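Local coordinates for protein Na-K-Cl cotransporter (PDB 3G40) that forms the cytoplasmic C-terminal domain of a prokaryotic cation-chloride cotransporter, a membrane protein that probably carries chloride together with cations, at residues D38-I43 with I112-L117; S70-F75 with V80-T85; I184-K189 with A222-V227; L196-F201 with Q216-L221. All coordinates share one frame; numbering follows the deposited sequence.

Interaction 1. Residues D38-I43 with I112-L117; sequences DFLRDI and ILFLRL
Leu-40 sets a methyl squarely on the ring of Phe-114, a CH-pi contact in which CD2 stands 3.5 Å from the ring centroid and 1° off its normal. Every ring carbon is therefore about equally far from that methyl. With CG of Phe-114 anti to the backbone N (chi1 -172°), the ring reaches out from strand 112-116 to helix 38-43. The remaining contacts are apolar. Phe-39 brings CE2 to within 4.1 Å of Phe-114 CZ, arriving at the edge of the Phe-114 ring, the two side chains crossing at about a right angle. Ile-43 adds its CD1 at 3.7 Å from Phe-114 CE1; the same methyl also lies over a face of the Phe-39 ring, toward its rim. Beyond the contact, Asp-38, Arg-41 and Asp-42 form a salt-bridge network, with Arg-41 NH2 3.0 Å from Asp-42 OD1. One phenylalanine ring of a central strand, met by three residues of a helix running roughly antiparallel to it, is the layered packing of an alpha/beta fold.

Interaction 2. Residues S70-F75 with V80-T85; sequences SISEGF and VFSSWT
Ser-72 faces strand 81-85 from helix 70-75, and its short side chain meets two residues of that strand. Its CB lies 3.7 Å from CD1 of the Trp-84 indole, an oblique approach, and the same distance from the hydroxyl oxygen of Ser-82. One bond further out, the hydroxyl points away from the residue's own N (chi1 -168°) and reaches Ser-82: the two OG atoms lie 2.8 Å apart, close enough for a hydrogen bond, although the Ser-72 proton has another acceptor within reach. Ser-82 OG is also hydrogen-bonded to the backbone O of Val-50 on strand 49-54, so the pair may link the helix to two strands. The setting is a helix followed by a short connection into a strand of an alpha/beta fold, the strand running back nearly antiparallel to the helix at an axis distance of 7.0 Å and forming one outer strand of the chain's sheet. Across that connection Val-80 N donates to Phe-75 O (3.0 Å, 159° at the hydrogen), approaching from above the carbonyl plane. The Phe-75 side chain touches the strand near its base, CB standing 3.7 Å from Ser-82 CB, while its ring leads away to stack on Phe-37 of helix 30-44.

Interaction 3. Residues I184-K189 with A222-V227; sequences IAYKLK and ARIPNV
A Schellman motif ends helix 205-222, and the loop that follows it is packed against helix 179-192. Arg-223, with positive phi, is the C-prime residue: its N bonds to Glu-220 O, and Ile-224 N bonds to Ala-219 O. The reversal brings Ile-224 next to the 184-189 segment, where its two branches serve different partners. Ile-224 CG1 comes up to the edge of the Tyr-186 ring, near its plane, at a close 3.4 Å from Tyr-186 CD1. On the other branch, Ile-224 CG2 lies 3.7 Å from Lys-189 CD, the two side chains lying alongside and pointing opposite ways. The extended lysine chain carries Lys-189 CE to 3.6 Å from Pro-225 O, and the final bend (chi4 54°) turns NZ to two waters. One water accepts from Lys-189 NZ at 3.0 Å and donates to Asn-226 O at 2.7 Å; the second accepts from Lys-189 NZ and also from Asn-226 ND2. The apolar part of the lysine thus packs on the loop while its charged end is joined to it through solvent. Leu-196 of strand 195-201 touches both Lys-189 and Ile-224 from the sheet side. Such a capped helix end leading through a short loop into the next strand belongs to the helix-to-strand half of a beta-alpha-beta unit.

Interaction 4. Residues L196-F201 with Q216-L221; sequences LSFMTF and QSLAEL
Leu-218 and Ala-219 of helix 216-221 meet the outer end of the Phe-198 ring, whose CE1 is the atom nearest to both residues. The leucine comes first. Its CG is anti to the backbone N (chi1 -171°), which carries the branched end toward the strand and leaves CD2 3.8 Å from Phe-198 CE1; CG of Leu-218 follows at 4.1 Å from the same carbon. This approach to the aromatic ring is oblique. Next along the helix, Ala-219 presents both backbone and side chain: its N lies in the plane of the ring at the edge, 3.9 Å from Phe-198 CE1, and its CB is 4.0 Å from that carbon. The small alanine side chain is consistent with the ring edge lying this near the helix backbone. The contact is buried and its side-chain part is apolar, and the surrounding residues extend it. Leu-182 of helix 179-192 touches both Phe-198 and Leu-218, while Met-229 of strand 228-232 touches both Phe-198 and Ala-219. Phe-198 therefore packs between its own sheet and the helix that follows it in the chain. Strand 195-201, helix 205-222 and strand 228-232 form a beta-alpha-beta unit, and this is the packing of its helix on the first of its two parallel strands.

Interactions 1, 2 and 4 each pack a helix on one ten-stranded sheet, and interaction 3 joins a helix to a loop leading into it. Interactions 1 and 2, toward the 81-86 side, have centres 13 Å apart and touch through Leu-40 and Phe-75; residues 70-85 fall between the segments of interaction 1. Toward the 228-232 side, interactions 3 and 4 have centres 9 Å apart: interaction 4 uses helix 205-222 and interaction 3 the loop after it, with 196-221 between the segments of interaction 3. Interactions 2 and 4 are farthest apart, centres 35 Å. The sheet is continuous across this cytoplasmic domain, and helix 30-44 also packs on helix 179-192, joining interactions 1 and 3.

Interaction 1. Residues D38-I43 with I112-L117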
loop_
_atom_site.group_PDB
_atom_site.type_symbol
_atom_site.label_atom_id
_atom_site.label_comp_id
_atom_site.label_asym_id
_atom_site.label_seq_id
_atom_site.Cartn_x
_atom_site.Cartn_y
_atom_site.Cartn_z
ATOM N N ASP A 38 5.324 -5.971 2.361
ATOM C CA ASP A 38 4.603 -6.945 1.536
ATOM C C ASP A 38 5.222 -7.085 0.151
ATOM O O ASP A 38 5.230 -8.163 -0.443
ATOM C CB ASP A 38 3.111 -6.594 1.433
ATOM C CG ASP A 38 2.334 -6.970 2.682
ATOM O OD1 ASP A 38 2.850 -7.762 3.510
ATOM O OD2 ASP A 38 1.197 -6.481 2.841
ATOM N N PHE A 39 5.720 -5.974 -0.361
ATOM C CA PHE A 39 6.336 -5.937 -1.681
ATOM C C PHE A 39 7.673 -6.681 -1.635
ATOM O O PHE A 39 7.981 -7.467 -2.525
ATOM C CB PHE A 39 6.517 -4.481 -2.127
ATOM C CG PHE A 39 7.045 -4.323 -3.541
ATOM C CD1 PHE A 39 6.397 -4.923 -4.615
ATOM C CD2 PHE A 39 8.171 -3.560 -3.787
ATOM C CE1 PHE A 39 6.879 -4.776 -5.912
ATOM C CE2 PHE A 39 8.665 -3.397 -5.072
ATOM C CZ PHE A 39 8.007 -4.009 -6.150
ATOM N N LEU A 40 8.469 -6.445 -0.591
ATOM C CA LEU A 40 9.720 -7.187 -0.437
ATOM C C LEU A 40 9.388 -8.670 -0.331
ATOM O O LEU A 40 10.079 -9.512 -0.903
ATOM C CB LEU A 40 10.484 -6.721 0.829
ATOM C CG LEU A 40 11.035 -5.299 0.739
ATOM C CD1 LEU A 40 11.516 -4.752 2.105
ATOM C CD2 LEU A 40 12.151 -5.227 -0.286
ATOM N N ARG A 41 8.332 -8.995 0.410
ATOM C CA ARG A 41 7.908 -10.390 0.520
ATOM C C ARG A 41 7.491 -10.971 -0.858
ATOM O O ARG A 41 7.832 -12.112 -1.200
ATOM C CB ARG A 41 6.765 -10.504 1.501
ATOM C CG ARG A 41 6.287 -11.910 1.753
ATOM C CD ARG A 41 4.863 -11.844 2.236
ATOM N NE ARG A 41 4.047 -11.135 1.249
ATOM C CZ ARG A 41 2.862 -10.586 1.503
ATOM N NH1 ARG A 41 2.347 -10.664 2.727
ATOM N NH2 ARG A 41 2.190 -9.967 0.527
ATOM N N ASP A 42 6.744 -10.194 -1.630
ATOM C CA ASP A 42 6.279 -10.649 -2.958
ATOM C C ASP A 42 7.447 -10.892 -3.906
ATOM O O ASP A 42 7.372 -11.742 -4.785
ATOM C CB ASP A 42 5.310 -9.627 -3.578
ATOM C CG ASP A 42 4.019 -9.496 -2.794
ATOM O OD1 ASP A 42 3.660 -10.432 -2.042
ATOM O OD2 ASP A 42 3.366 -8.445 -2.919
ATOM N N ILE A 43 8.542 -10.156 -3.719
ATOM C CA ILE A 43 9.728 -10.354 -4.550
ATOM C C ILE A 43 10.481 -11.633 -4.164
ATOM O O ILE A 43 11.069 -12.301 -5.015
ATOM C CB ILE A 43 10.678 -9.142 -4.464
ATOM C CG1 ILE A 43 10.076 -7.937 -5.195
ATOM C CG2 ILE A 43 12.057 -9.485 -5.018
ATOM C CD1 ILE A 43 10.819 -6.607 -4.901
ATOM N N ILE A 112 20.975 -9.166 -4.149
ATOM C CA ILE A 112 20.461 -8.012 -4.888
ATOM C C ILE A 112 20.259 -6.854 -3.912
ATOM O O ILE A 112 19.627 -7.022 -2.873
ATOM C CB ILE A 112 19.095 -8.336 -5.495
ATOM C CG1 ILE A 112 19.213 -9.514 -6.470
ATOM C CG2 ILE A 112 18.474 -7.097 -6.172
ATOM C CD1 ILE A 112 17.876 -10.129 -6.840
ATOM N N LEU A 113 20.783 -5.682 -4.247
ATOM C CA LEU A 113 20.595 -4.495 -3.417
ATOM C C LEU A 113 19.256 -3.815 -3.722
ATOM O O LEU A 113 19.005 -3.427 -4.862
ATOM C CB LEU A 113 21.732 -3.500 -3.672
ATOM C CG LEU A 113 21.655 -2.197 -2.876
ATOM C CD1 LEU A 113 21.708 -2.482 -1.366
ATOM C CD2 LEU A 113 22.782 -1.278 -3.281
ATOM N N PHE A 114 18.415 -3.659 -2.701
ATOM C CA PHE A 114 17.111 -3.020 -2.856
ATOM C C PHE A 114 17.119 -1.587 -2.325
ATOM O O PHE A 114 17.274 -1.363 -1.123
ATOM C CB PHE A 114 16.030 -3.839 -2.153
ATOM C CG PHE A 114 14.629 -3.355 -2.419
ATOM C CD1 PHE A 114 13.856 -3.962 -3.395
ATOM C CD2 PHE A 114 14.089 -2.297 -1.699
ATOM C CE1 PHE A 114 12.552 -3.528 -3.655
ATOM C CE2 PHE A 114 12.782 -1.852 -1.958
ATOM C CZ PHE A 114 12.018 -2.477 -2.942
ATOM N N LEU A 115 16.930 -0.625 -3.229
ATOM C CA LEU A 115 16.963 0.787 -2.872
ATOM C C LEU A 115 15.654 1.463 -3.207
ATOM O O LEU A 115 15.018 1.160 -4.217
ATOM C CB LEU A 115 18.073 1.509 -3.631
ATOM C CG LEU A 115 19.501 0.992 -3.475
ATOM C CD1 LEU A 115 20.412 1.710 -4.441
ATOM C CD2 LEU A 115 19.977 1.187 -2.043
ATOM N N ARG A 116 15.275 2.404 -2.361
ATOM C CA ARG A 116 14.121 3.239 -2.609
ATOM C C ARG A 116 14.602 4.521 -3.287
ATOM O O ARG A 116 15.636 5.087 -2.920
ATOM C CB ARG A 116 13.412 3.539 -1.282
ATOM C CG ARG A 116 12.191 4.428 -1.375
ATOM C CD ARG A 116 11.686 4.801 0.016
ATOM N NE ARG A 116 10.996 6.087 -0.002
ATOM C CZ ARG A 116 11.559 7.236 0.354
ATOM N NH1 ARG A 116 12.815 7.254 0.774
ATOM N NH2 ARG A 116 10.863 8.365 0.299
ATOM N N LEU A 117 13.868 4.962 -4.298
ATOM C CA LEU A 117 14.166 6.225 -4.961
ATOM C C LEU A 117 13.329 7.310 -4.286
ATOM O O LEU A 117 12.114 7.365 -4.458
ATOM C CB LEU A 117 13.819 6.140 -6.462
ATOM C CG LEU A 117 14.175 7.328 -7.364
ATOM C CD1 LEU A 117 15.666 7.631 -7.357
ATOM C CD2 LEU A 117 13.688 7.075 -8.793
#

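Interaction 2. Residues S70-F75 with V80-T85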
loop_
_atom_site.group_PDB
_atom_site.type_symbol
_atom_site.label_atom_id
_atom_site.label_comp_id
_atom_site.label_asym_id
_atom_site.label_seq_id
_atom_site.Cartn_x
_atom_site.Cartn_y
_atom_site.Cartn_z
ATOM N N SER A 70 12.001 -7.609 15.052
ATOM C CA SER A 70 10.603 -8.012 14.930
ATOM C C SER A 70 10.198 -8.146 13.460
ATOM O O SER A 70 9.462 -9.061 13.075
ATOM C CB SER A 70 9.686 -7.014 15.623
ATOM O OG SER A 70 8.343 -7.451 15.544
ATOM N N ILE A 71 10.673 -7.221 12.643
ATOM C CA ILE A 71 10.308 -7.248 11.234
ATOM C C ILE A 71 10.980 -8.439 10.563
ATOM O O ILE A 71 10.376 -9.122 9.749
ATOM C CB ILE A 71 10.628 -5.924 10.543
ATOM C CG1 ILE A 71 9.881 -4.798 11.265
ATOM C CG2 ILE A 71 10.195 -5.970 9.061
ATOM C CD1 ILE A 71 10.328 -3.414 10.881
ATOM N N SER A 72 12.221 -8.724 10.951
ATOM C CA SER A 72 12.936 -9.862 10.388
ATOM C C SER A 72 12.209 -11.178 10.715
ATOM O O SER A 72 12.047 -12.043 9.859
ATOM C CB SER A 72 14.391 -9.881 10.917
ATOM O OG SER A 72 15.178 -10.790 10.180
ATOM N N GLU A 73 11.778 -11.325 11.959
ATOM C CA GLU A 73 10.959 -12.466 12.355
ATOM C C GLU A 73 9.660 -12.507 11.542
ATOM O O GLU A 73 9.149 -13.576 11.209
ATOM C CB GLU A 73 10.639 -12.380 13.855
ATOM C CG GLU A 73 9.567 -13.346 14.328
ATOM C CD GLU A 73 10.051 -14.786 14.396
ATOM O OE1 GLU A 73 10.966 -15.155 13.626
ATOM O OE2 GLU A 73 9.510 -15.551 15.225
ATOM N N GLY A 74 9.130 -11.337 11.212
ATOM C CA GLY A 74 7.907 -11.283 10.416
ATOM C C GLY A 74 8.114 -11.913 9.048
ATOM O O GLY A 74 7.264 -12.659 8.575
ATOM N N PHE A 75 9.243 -11.618 8.408
ATOM C CA PHE A 75 9.544 -12.215 7.111
ATOM C C PHE A 75 9.555 -13.730 7.213
ATOM O O PHE A 75 8.981 -14.426 6.370
ATOM C CB PHE A 75 10.861 -11.691 6.529
ATOM C CG PHE A 75 10.744 -10.339 5.855
ATOM C CD1 PHE A 75 11.365 -9.226 6.398
ATOM C CD2 PHE A 75 9.988 -10.181 4.681
ATOM C CE1 PHE A 75 11.272 -7.984 5.793
ATOM C CE2 PHE A 75 9.876 -8.934 4.066
ATOM C CZ PHE A 75 10.511 -7.833 4.618
ATOM N N VAL A 80 9.714 -16.286 4.141
ATOM C CA VAL A 80 10.925 -15.754 3.513
ATOM C C VAL A 80 12.061 -15.790 4.552
ATOM O O VAL A 80 11.852 -15.477 5.715
ATOM C CB VAL A 80 10.678 -14.340 2.999
ATOM C CG1 VAL A 80 11.956 -13.681 2.529
ATOM C CG2 VAL A 80 9.624 -14.394 1.814
ATOM N N PHE A 81 13.249 -16.217 4.145
ATOM C CA PHE A 81 14.372 -16.243 5.095
ATOM C C PHE A 81 14.800 -14.810 5.391
ATOM O O PHE A 81 14.669 -13.928 4.536
ATOM C CB PHE A 81 15.527 -17.038 4.508
ATOM C CG PHE A 81 15.216 -18.488 4.306
ATOM C CD1 PHE A 81 15.193 -19.037 3.026
ATOM C CD2 PHE A 81 14.937 -19.306 5.395
ATOM C CE1 PHE A 81 14.911 -20.375 2.836
ATOM C CE2 PHE A 81 14.651 -20.648 5.218
ATOM C CZ PHE A 81 14.641 -21.190 3.937
ATOM N N SER A 82 15.315 -14.564 6.597
ATOM C CA SER A 82 15.653 -13.203 6.938
ATOM C C SER A 82 16.708 -13.102 8.035
ATOM O O SER A 82 16.824 -13.978 8.901
ATOM C CB SER A 82 14.400 -12.445 7.385
ATOM O OG SER A 82 14.671 -11.060 7.454
ATOM N N SER A 83 17.455 -12.013 7.993
ATOM C CA SER A 83 18.411 -11.705 9.051
ATOM C C SER A 83 18.470 -10.183 9.158
ATOM O O SER A 83 17.913 -9.472 8.323
ATOM C CB SER A 83 19.782 -12.283 8.697
ATOM O OG SER A 83 20.230 -11.777 7.451
ATOM N N TRP A 84 19.117 -9.673 10.196
ATOM C CA TRP A 84 19.191 -8.241 10.360
ATOM C C TRP A 84 20.512 -7.912 11.040
ATOM O O TRP A 84 21.090 -8.737 11.750
ATOM C CB TRP A 84 18.008 -7.729 11.206
ATOM C CG TRP A 84 17.984 -8.300 12.589
ATOM C CD1 TRP A 84 17.411 -9.474 12.984
ATOM C CD2 TRP A 84 18.572 -7.721 13.768
ATOM N NE1 TRP A 84 17.619 -9.666 14.335
ATOM C CE2 TRP A 84 18.324 -8.605 14.838
ATOM C CE3 TRP A 84 19.287 -6.547 14.015
ATOM C CZ2 TRP A 84 18.765 -8.350 16.152
ATOM C CZ3 TRP A 84 19.735 -6.297 15.327
ATOM C CH2 TRP A 84 19.458 -7.191 16.369
ATOM N N THR A 85 21.009 -6.714 10.789
ATOM C CA THR A 85 22.161 -6.225 11.543
ATOM C C THR A 85 21.953 -4.726 11.664
ATOM O O THR A 85 21.126 -4.151 10.948
ATOM C CB THR A 85 23.487 -6.537 10.824
ATOM O OG1 THR A 85 24.588 -6.138 11.647
ATOM C CG2 THR A 85 23.575 -5.787 9.516
#

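Interaction 3. Residues I184-K189 with A222-V227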
loop_
_atom_site.group_PDB
_atom_site.type_symbol
_atom_site.label_atom_id
_atom_site.label_comp_id
_atom_site.label_asym_id
_atom_site.label_seq_id
_atom_site.Cartn_x
_atom_site.Cartn_y
_atom_site.Cartn_z
ATOM N N ILE A 184 12.081 -10.598 -12.045
ATOM C CA ILE A 184 11.168 -9.879 -11.180
ATOM C C ILE A 184 9.753 -9.831 -11.779
ATOM O O ILE A 184 8.762 -9.987 -11.061
ATOM C CB ILE A 184 11.676 -8.452 -10.901
ATOM C CG1 ILE A 184 12.926 -8.489 -10.001
ATOM C CG2 ILE A 184 10.587 -7.622 -10.237
ATOM C CD1 ILE A 184 12.655 -8.890 -8.562
ATOM N N ALA A 185 9.663 -9.631 -13.099
ATOM C CA ALA A 185 8.373 -9.642 -13.782
ATOM C C ALA A 185 7.660 -10.976 -13.568
ATOM O O ALA A 185 6.488 -11.022 -13.209
ATOM C CB ALA A 185 8.556 -9.355 -15.305
ATOM N N TYR A 186 8.387 -12.068 -13.762
ATOM C CA TYR A 186 7.812 -13.396 -13.596
ATOM C C TYR A 186 7.425 -13.683 -12.141
ATOM O O TYR A 186 6.377 -14.269 -11.857
ATOM C CB TYR A 186 8.817 -14.459 -14.037
ATOM C CG TYR A 186 8.276 -15.853 -13.858
ATOM C CD1 TYR A 186 7.476 -16.433 -14.834
ATOM C CD2 TYR A 186 8.535 -16.578 -12.698
ATOM C CE1 TYR A 186 6.961 -17.707 -14.668
ATOM C CE2 TYR A 186 8.024 -17.848 -12.522
ATOM C CZ TYR A 186 7.239 -18.410 -13.510
ATOM O OH TYR A 186 6.730 -19.678 -13.339
ATOM N N LYS A 187 8.308 -13.314 -11.222
ATOM C CA LYS A 187 8.043 -13.524 -9.793
ATOM C C LYS A 187 6.774 -12.774 -9.337
ATOM O O LYS A 187 5.898 -13.346 -8.673
ATOM C CB LYS A 187 9.270 -13.078 -8.989
ATOM C CG LYS A 187 9.100 -13.084 -7.452
ATOM C CD LYS A 187 8.675 -14.451 -6.946
ATOM C CE LYS A 187 9.798 -15.469 -7.048
ATOM N NZ LYS A 187 9.363 -16.802 -6.525
ATOM N N LEU A 188 6.662 -11.497 -9.705
ATOM C CA LEU A 188 5.511 -10.707 -9.289
ATOM C C LEU A 188 4.262 -11.136 -10.044
ATOM O O LEU A 188 3.171 -11.202 -9.478
ATOM C CB LEU A 188 5.773 -9.205 -9.466
ATOM C CG LEU A 188 6.851 -8.637 -8.553
ATOM C CD1 LEU A 188 7.107 -7.172 -8.845
ATOM C CD2 LEU A 188 6.476 -8.846 -7.053
ATOM N N LYS A 189 4.413 -11.474 -11.316
ATOM C CA LYS A 189 3.251 -12.040 -12.015
ATOM C C LYS A 189 2.706 -13.195 -11.187
ATOM O O LYS A 189 1.506 -13.320 -10.967
ATOM C CB LYS A 189 3.627 -12.556 -13.404
ATOM C CG LYS A 189 2.484 -13.312 -14.108
ATOM C CD LYS A 189 2.934 -13.906 -15.435
ATOM C CE LYS A 189 1.991 -15.001 -15.912
ATOM N NZ LYS A 189 0.565 -14.575 -15.978
ATOM N N ALA A 222 10.699 -18.702 -21.954
ATOM C CA ALA A 222 10.611 -18.512 -20.512
ATOM C C ALA A 222 9.386 -19.226 -19.962
ATOM O O ALA A 222 9.185 -19.301 -18.749
ATOM C CB ALA A 222 10.566 -17.028 -20.176
ATOM N N ARG A 223 8.569 -19.745 -20.871
ATOM C CA ARG A 223 7.388 -20.515 -20.501
ATOM C C ARG A 223 6.440 -19.707 -19.615
ATOM O O ARG A 223 5.849 -20.239 -18.671
ATOM C CB ARG A 223 7.795 -21.810 -19.793
ATOM C CG ARG A 223 6.678 -22.831 -19.705
ATOM C CD ARG A 223 6.550 -23.616 -20.994
ATOM N NE ARG A 223 7.467 -24.750 -21.008
ATOM C CZ ARG A 223 7.145 -25.970 -20.590
ATOM N NH1 ARG A 223 8.041 -26.948 -20.635
ATOM N NH2 ARG A 223 5.925 -26.211 -20.128
ATOM N N ILE A 224 6.307 -18.417 -19.916
ATOM C CA ILE A 224 5.353 -17.564 -19.219
ATOM C C ILE A 224 4.115 -17.482 -20.111
ATOM O O ILE A 224 4.204 -17.006 -21.241
ATOM C CB ILE A 224 5.930 -16.143 -18.962
ATOM C CG1 ILE A 224 7.278 -16.218 -18.235
ATOM C CG2 ILE A 224 4.952 -15.305 -18.157
ATOM C CD1 ILE A 224 8.077 -14.915 -18.267
ATOM N N PRO A 225 2.964 -17.969 -19.615
ATOM C CA PRO A 225 1.715 -17.996 -20.381
ATOM C C PRO A 225 0.950 -16.680 -20.286
ATOM O O PRO A 225 1.138 -15.917 -19.331
ATOM C CB PRO A 225 0.896 -19.099 -19.693
ATOM C CG PRO A 225 1.718 -19.561 -18.498
ATOM C CD PRO A 225 2.782 -18.536 -18.268
ATOM N N ASN A 226 0.103 -16.430 -21.283
ATOM C CA ASN A 226 -0.813 -15.295 -21.278
ATOM C C ASN A 226 -0.124 -13.931 -21.215
ATOM O O ASN A 226 -0.673 -12.980 -20.667
ATOM C CB ASN A 226 -1.814 -15.429 -20.124
ATOM C CG ASN A 226 -2.553 -16.755 -20.150
ATOM O OD1 ASN A 226 -3.120 -17.143 -21.170
ATOM N ND2 ASN A 226 -2.546 -17.457 -19.021
ATOM N N VAL A 227 1.070 -13.839 -21.786
ATOM C CA VAL A 227 1.783 -12.570 -21.886
ATOM C C VAL A 227 1.341 -11.794 -23.135
ATOM O O VAL A 227 1.307 -12.341 -24.237
ATOM C CB VAL A 227 3.307 -12.805 -21.893
ATOM C CG1 VAL A 227 4.060 -11.486 -22.038
ATOM C CG2 VAL A 227 3.728 -13.527 -20.612
HETATM O O HOH W 1 -0.309 -12.569 -18.050
HETATM O O HOH W 2 -1.226 -16.909 -16.599
#

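Interaction 4. Residues L196-F201 with Q216-L221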
loop_
_atom_site.group_PDB
_atom_site.type_symbol
_atom_site.label_atom_id
_atom_site.label_comp_id
_atom_site.label_asym_id
_atom_site.label_seq_id
_atom_site.Cartn_x
_atom_site.Cartn_y
_atom_site.Cartn_z
ATOM N N LEU A 196 0.627 -9.937 -17.147
ATOM C CA LEU A 196 1.929 -9.418 -17.535
ATOM C C LEU A 196 1.955 -9.044 -19.009
ATOM O O LEU A 196 1.501 -9.828 -19.847
ATOM C CB LEU A 196 3.012 -10.465 -17.269
ATOM C CG LEU A 196 4.444 -10.133 -17.671
ATOM C CD1 LEU A 196 4.936 -8.835 -17.018
ATOM C CD2 LEU A 196 5.387 -11.294 -17.293
ATOM N N SER A 197 2.485 -7.861 -19.326
ATOM C CA SER A 197 2.707 -7.470 -20.730
ATOM C C SER A 197 4.168 -7.141 -20.954
ATOM O O SER A 197 4.828 -6.590 -20.071
ATOM C CB SER A 197 1.876 -6.243 -21.145
ATOM O OG SER A 197 0.492 -6.447 -20.985
ATOM N N PHE A 198 4.668 -7.482 -22.140
ATOM C CA PHE A 198 5.993 -7.055 -22.570
ATOM C C PHE A 198 5.808 -5.848 -23.479
ATOM O O PHE A 198 5.055 -5.913 -24.457
ATOM C CB PHE A 198 6.700 -8.148 -23.379
ATOM C CG PHE A 198 7.104 -9.358 -22.592
ATOM C CD1 PHE A 198 7.535 -10.501 -23.253
ATOM C CD2 PHE A 198 7.069 -9.363 -21.203
ATOM C CE1 PHE A 198 7.921 -11.622 -22.553
ATOM C CE2 PHE A 198 7.456 -10.492 -20.493
ATOM C CZ PHE A 198 7.887 -11.612 -21.159
ATOM N N MET A 199 6.503 -4.763 -23.158
ATOM C CA MET A 199 6.431 -3.513 -23.909
ATOM C C MET A 199 7.791 -3.183 -24.525
ATOM O O MET A 199 8.829 -3.291 -23.870
ATOM C CB MET A 199 6.021 -2.370 -22.974
ATOM C CG MET A 199 4.812 -2.686 -22.080
ATOM S SD MET A 199 3.259 -2.624 -22.976
ATOM C CE MET A 199 3.497 -1.105 -23.873
ATOM N N THR A 200 7.801 -2.779 -25.790
ATOM C CA THR A 200 9.040 -2.287 -26.375
ATOM C C THR A 200 8.720 -1.229 -27.436
ATOM O O THR A 200 7.572 -0.836 -27.590
ATOM C CB THR A 200 9.905 -3.426 -26.963
ATOM O OG1 THR A 200 11.244 -2.956 -27.179
ATOM C CG2 THR A 200 9.323 -3.925 -28.285
ATOM N N PHE A 201 9.738 -0.754 -28.135
ATOM C CA PHE A 201 9.538 0.265 -29.170
ATOM C C PHE A 201 10.492 0.006 -30.322
ATOM O O PHE A 201 11.512 -0.665 -30.151
ATOM C CB PHE A 201 9.781 1.658 -28.591
ATOM C CG PHE A 201 11.055 1.756 -27.816
ATOM C CD1 PHE A 201 12.204 2.245 -28.412
ATOM C CD2 PHE A 201 11.112 1.329 -26.501
ATOM C CE1 PHE A 201 13.387 2.325 -27.699
ATOM C CE2 PHE A 201 12.290 1.401 -25.783
ATOM C CZ PHE A 201 13.431 1.899 -26.384
ATOM N N GLN A 216 7.667 -12.609 -28.509
ATOM C CA GLN A 216 6.953 -13.887 -28.541
ATOM C C GLN A 216 7.916 -15.036 -28.190
ATOM O O GLN A 216 7.543 -15.993 -27.508
ATOM C CB GLN A 216 6.301 -14.137 -29.904
ATOM C CG GLN A 216 5.138 -13.187 -30.253
ATOM C CD GLN A 216 3.842 -13.506 -29.522
ATOM O OE1 GLN A 216 3.838 -14.214 -28.515
ATOM N NE2 GLN A 216 2.729 -12.971 -30.027
ATOM N N SER A 217 9.151 -14.943 -28.669
ATOM C CA SER A 217 10.138 -15.991 -28.402
ATOM C C SER A 217 10.545 -16.030 -26.938
ATOM O O SER A 217 10.720 -17.110 -26.359
ATOM C CB SER A 217 11.377 -15.812 -29.278
ATOM O OG SER A 217 11.023 -15.990 -30.633
ATOM N N LEU A 218 10.713 -14.846 -26.362
ATOM C CA LEU A 218 11.067 -14.710 -24.953
ATOM C C LEU A 218 9.990 -15.341 -24.085
ATOM O O LEU A 218 10.289 -16.136 -23.196
ATOM C CB LEU A 218 11.233 -13.233 -24.598
ATOM C CG LEU A 218 11.798 -12.862 -23.235
ATOM C CD1 LEU A 218 13.232 -13.348 -23.144
ATOM C CD2 LEU A 218 11.723 -11.357 -23.051
ATOM N N ALA A 219 8.731 -15.004 -24.350
ATOM C CA ALA A 219 7.623 -15.581 -23.587
ATOM C C ALA A 219 7.574 -17.095 -23.749
ATOM O O ALA A 219 7.365 -17.834 -22.786
ATOM C CB ALA A 219 6.306 -14.972 -24.002
ATOM N N GLU A 220 7.779 -17.551 -24.974
ATOM C CA GLU A 220 7.727 -18.970 -25.262
ATOM C C GLU A 220 8.867 -19.741 -24.585
ATOM O O GLU A 220 8.632 -20.788 -23.990
ATOM C CB GLU A 220 7.711 -19.206 -26.773
ATOM C CG GLU A 220 7.030 -20.497 -27.181
ATOM C CD GLU A 220 7.974 -21.675 -27.165
ATOM O OE1 GLU A 220 9.202 -21.441 -27.143
ATOM O OE2 GLU A 220 7.491 -22.830 -27.179
ATOM N N LEU A 221 10.085 -19.211 -24.663
ATOM C CA LEU A 221 11.249 -19.828 -24.023
ATOM C C LEU A 221 11.143 -19.828 -22.506
ATOM O O LEU A 221 11.473 -20.819 -21.852
ATOM C CB LEU A 221 12.535 -19.113 -24.434
ATOM C CG LEU A 221 13.052 -19.439 -25.834
ATOM C CD1 LEU A 221 14.323 -18.662 -26.119
ATOM C CD2 LEU A 221 13.293 -20.933 -25.958
#